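Local coordinates for protein acyl-CoA dehydrogenase (PDB 4RM7) that belongs to the acyl-CoA dehydrogenase family, with helical N- and C-terminal domains flanking a beta-sheet middle domain, at residues 242-247 and 307-312. Sequence-based numbering, arbitrary orientation.
Sequences LEYGRV and REYDRG
Tyr309 reaches from the C-terminal end of helix 282-311 to Glu243, Tyr244 and Val247 of helix 234-270, bridging two helices of the C-terminal helical domain of the acyl-CoA dehydrogenase fold. The segments run roughly antiparallel, at 139°, and their axes stay 12.6 Å apart at closest approach, too far for the backbones to meet, so the contact is made by side chains, chiefly the Tyr309 ring and the Tyr244 ring that meets it. The tight part is the tyrosine pair. The two rings overlap obliquely, planes 33° apart and centroids separated by 4.6 Å, and each lies over a face of the other near its rim. Tyr244 leads with its CE1-CZ-OH side, its CZ 3.6 Å from CE1 of Tyr309, while its hydroxyl lies against carbons of that ring. With CG of Tyr244 anti to the carbonyl carbon (chi1 -66°), the ring swings across to Tyr309 although its CB does not point there. Farther along helix 234-270, Val247 touches more loosely, CG2 standing 4.3 Å from Tyr309 CE2. Helix 70-84 closes over this region, with Leu70 against both tyrosines and Val74 on Val247; His314 stacks on the Tyr309 ring. The solvent side is the helix end, where Asp310, Arg311 and Gly312 are exposed. There Gly312, at positive phi, closes the last turn in a Schellman motif, and Asp310 receives the backbone N-H groups of Leu70 and Phe71. No hydrogen bond joins the two segments. Even the Tyr309 hydroxyl, at the foot of the buried Glu243 side chain, meets carbon first: its OH lies 3.5 Å from Glu243 CB and 3.8 Å from Glu243 OE1.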
ATOM      1  N   LEU A 242     -20.539  12.344  19.987  1.00 46.71           N
ATOM      2  CA  LEU A 242     -19.721  12.543  18.804  1.00 48.06           C
ATOM      3  C   LEU A 242     -19.347  11.214  18.125  1.00 52.07           C
ATOM      4  O   LEU A 242     -19.025  11.193  16.945  1.00 55.50           O
ATOM      5  CB  LEU A 242     -18.461  13.325  19.160  1.00 52.10           C
ATOM      6  CG  LEU A 242     -18.742  14.696  19.767  1.00 56.82           C
ATOM      7  CD1 LEU A 242     -17.451  15.398  20.117  1.00 63.10           C
ATOM      8  CD2 LEU A 242     -19.559  15.521  18.800  1.00 55.53           C
ATOM      9  N   GLU A 243     -19.401  10.102  18.849  1.00 49.89           N
ATOM     10  CA  GLU A 243     -19.202   8.823  18.186  1.00 47.60           C
ATOM     11  C   GLU A 243     -20.314   8.533  17.164  1.00 55.06           C
ATOM     12  O   GLU A 243     -20.041   8.037  16.073  1.00 55.73           O
ATOM     13  CB  GLU A 243     -19.092   7.709  19.210  1.00 49.15           C
ATOM     14  CG  GLU A 243     -17.804   7.814  20.024  1.00 57.09           C
ATOM     15  CD  GLU A 243     -17.595   6.643  20.965  1.00 73.66           C
ATOM     16  OE1 GLU A 243     -17.661   5.486  20.498  1.00 72.48           O
ATOM     17  OE2 GLU A 243     -17.352   6.884  22.172  1.00 85.04           O
ATOM     18  N   TYR A 244     -21.558   8.857  17.492  1.00 57.98           N
ATOM     19  CA  TYR A 244     -22.616   8.778  16.495  1.00 56.59           C
ATOM     20  C   TYR A 244     -22.217   9.556  15.246  1.00 56.30           C
ATOM     21  O   TYR A 244     -22.452   9.115  14.126  1.00 63.50           O
ATOM     22  CB  TYR A 244     -23.936   9.324  17.041  1.00 57.73           C
ATOM     23  CG  TYR A 244     -24.521   8.508  18.158  1.00 61.50           C
ATOM     24  CD1 TYR A 244     -25.215   7.348  17.895  1.00 58.59           C
ATOM     25  CD2 TYR A 244     -24.370   8.895  19.481  1.00 66.26           C
ATOM     26  CE1 TYR A 244     -25.746   6.588  18.918  1.00 60.44           C
ATOM     27  CE2 TYR A 244     -24.900   8.144  20.518  1.00 67.12           C
ATOM     28  CZ  TYR A 244     -25.594   6.994  20.230  1.00 66.10           C
ATOM     29  OH  TYR A 244     -26.135   6.239  21.245  1.00 66.71           O
ATOM     30  N   GLY A 245     -21.602  10.714  15.439  1.00 46.36           N
ATOM     31  CA  GLY A 245     -21.194  11.532  14.308  1.00 43.25           C
ATOM     32  C   GLY A 245     -20.213  10.800  13.406  1.00 44.56           C
ATOM     33  O   GLY A 245     -20.207  10.994  12.197  1.00 44.13           O
ATOM     34  N   ARG A 246     -19.382   9.942  13.995  1.00 43.23           N
ATOM     35  CA  ARG A 246     -18.451   9.147  13.221  1.00 37.60           C
ATOM     36  C   ARG A 246     -19.184   8.082  12.410  1.00 40.31           C
ATOM     37  O   ARG A 246     -18.828   7.826  11.261  1.00 44.18           O
ATOM     38  CB  ARG A 246     -17.415   8.493  14.124  1.00 37.96           C
ATOM     39  CG  ARG A 246     -16.546   9.492  14.803  1.00 40.94           C
ATOM     40  CD  ARG A 246     -15.396   8.876  15.498  1.00 40.40           C
ATOM     41  NE  ARG A 246     -14.721   9.901  16.285  1.00 50.19           N
ATOM     42  CZ  ARG A 246     -14.508   9.822  17.588  1.00 56.83           C
ATOM     43  NH1 ARG A 246     -14.892   8.750  18.263  1.00 69.11           N
ATOM     44  NH2 ARG A 246     -13.900  10.813  18.209  1.00 65.35           N
ATOM     45  N   VAL A 247     -20.216   7.476  12.991  1.00 37.86           N
ATOM     46  CA  VAL A 247     -20.978   6.481  12.249  1.00 38.87           C
ATOM     47  C   VAL A 247     -21.661   7.139  11.041  1.00 40.39           C
ATOM     48  O   VAL A 247     -21.572   6.642   9.917  1.00 43.68           O
ATOM     49  CB  VAL A 247     -22.009   5.771  13.133  1.00 43.56           C
ATOM     50  CG1 VAL A 247     -22.691   4.675  12.340  1.00 44.31           C
ATOM     51  CG2 VAL A 247     -21.314   5.173  14.376  1.00 41.37           C
ATOM     52  N   ARG A 307     -25.365  -1.664  14.277  1.00 41.87           N
ATOM     53  CA  ARG A 307     -26.239  -2.679  14.848  1.00 46.97           C
ATOM     54  C   ARG A 307     -25.871  -2.941  16.314  1.00 51.75           C
ATOM     55  O   ARG A 307     -26.751  -3.238  17.121  1.00 60.44           O
ATOM     56  CB  ARG A 307     -26.200  -3.973  14.017  1.00 40.30           C
ATOM     57  CG  ARG A 307     -26.964  -3.893  12.686  1.00 40.15           C
ATOM     58  CD  ARG A 307     -26.953  -5.233  11.925  1.00 44.89           C
ATOM     59  NE  ARG A 307     -28.130  -5.460  11.078  1.00 60.07           N
ATOM     60  CZ  ARG A 307     -28.082  -6.023   9.859  1.00 83.57           C
ATOM     61  NH1 ARG A 307     -26.922  -6.417   9.325  1.00 87.75           N
ATOM     62  NH2 ARG A 307     -29.196  -6.201   9.153  1.00 82.95           N
ATOM     63  N   GLU A 308     -24.593  -2.800  16.664  1.00 53.02           N
ATOM     64  CA  GLU A 308     -24.167  -2.874  18.076  1.00 51.77           C
ATOM     65  C   GLU A 308     -24.920  -1.890  18.961  1.00 52.24           C
ATOM     66  O   GLU A 308     -25.408  -2.257  20.022  1.00 54.02           O
ATOM     67  CB  GLU A 308     -22.672  -2.600  18.228  1.00 51.19           C
ATOM     68  CG  GLU A 308     -21.792  -3.821  18.240  1.00 50.22           C
ATOM     69  CD  GLU A 308     -20.323  -3.467  18.455  1.00 57.58           C
ATOM     70  OE1 GLU A 308     -19.995  -2.267  18.523  1.00 60.47           O
ATOM     71  OE2 GLU A 308     -19.493  -4.392  18.576  1.00 67.60           O
ATOM     72  N   TYR A 309     -24.996  -0.633  18.541  1.00 46.96           N
ATOM     73  CA  TYR A 309     -25.738   0.346  19.320  1.00 53.00           C
ATOM     74  C   TYR A 309     -27.154  -0.124  19.550  1.00 53.09           C
ATOM     75  O   TYR A 309     -27.658  -0.073  20.660  1.00 59.81           O
ATOM     76  CB  TYR A 309     -25.777   1.696  18.627  1.00 54.68           C
ATOM     77  CG  TYR A 309     -24.614   2.593  18.925  1.00 51.11           C
ATOM     78  CD1 TYR A 309     -24.542   3.315  20.118  1.00 48.15           C
ATOM     79  CD2 TYR A 309     -23.586   2.737  18.000  1.00 52.07           C
ATOM     80  CE1 TYR A 309     -23.465   4.147  20.373  1.00 49.49           C
ATOM     81  CE2 TYR A 309     -22.518   3.584  18.232  1.00 53.49           C
ATOM     82  CZ  TYR A 309     -22.460   4.281  19.412  1.00 52.58           C
ATOM     83  OH  TYR A 309     -21.383   5.096  19.618  1.00 58.74           O
ATOM     84  N   ASP A 310     -27.792  -0.594  18.491  1.00 49.72           N
ATOM     85  CA  ASP A 310     -29.207  -0.894  18.568  1.00 50.92           C
ATOM     86  C   ASP A 310     -29.447  -2.106  19.465  1.00 54.73           C
ATOM     87  O   ASP A 310     -30.521  -2.247  20.031  1.00 59.89           O
ATOM     88  CB  ASP A 310     -29.791  -1.112  17.170  1.00 53.49           C
ATOM     89  CG  ASP A 310     -29.742   0.157  16.292  1.00 57.44           C
ATOM     90  OD1 ASP A 310     -29.633   1.289  16.819  1.00 57.82           O
ATOM     91  OD2 ASP A 310     -29.834   0.018  15.057  1.00 60.82           O
ATOM     92  N   ARG A 311     -28.437  -2.964  19.609  1.00 52.88           N
ATOM     93  CA  ARG A 311     -28.495  -4.058  20.578  1.00 54.53           C
ATOM     94  C   ARG A 311     -28.194  -3.617  22.011  1.00 54.82           C
ATOM     95  O   ARG A 311     -28.371  -4.392  22.935  1.00 55.71           O
ATOM     96  CB  ARG A 311     -27.496  -5.160  20.239  1.00 53.38           C
ATOM     97  CG  ARG A 311     -27.793  -5.970  19.040  1.00 49.29           C
ATOM     98  CD  ARG A 311     -26.900  -7.208  19.013  1.00 56.17           C
ATOM     99  NE  ARG A 311     -25.462  -6.975  18.815  1.00 58.99           N
ATOM    100  CZ  ARG A 311     -24.881  -6.842  17.622  1.00 64.10           C
ATOM    101  NH1 ARG A 311     -25.615  -6.864  16.511  1.00 59.31           N
ATOM    102  NH2 ARG A 311     -23.570  -6.666  17.537  1.00 65.53           N
ATOM    103  N   GLY A 312     -27.688  -2.405  22.190  1.00 55.03           N
ATOM    104  CA  GLY A 312     -27.240  -1.960  23.502  1.00 51.85           C
ATOM    105  C   GLY A 312     -25.884  -2.529  23.896  1.00 54.60           C
ATOM    106  O   GLY A 312     -25.591  -2.680  25.074  1.00 67.34           O
TER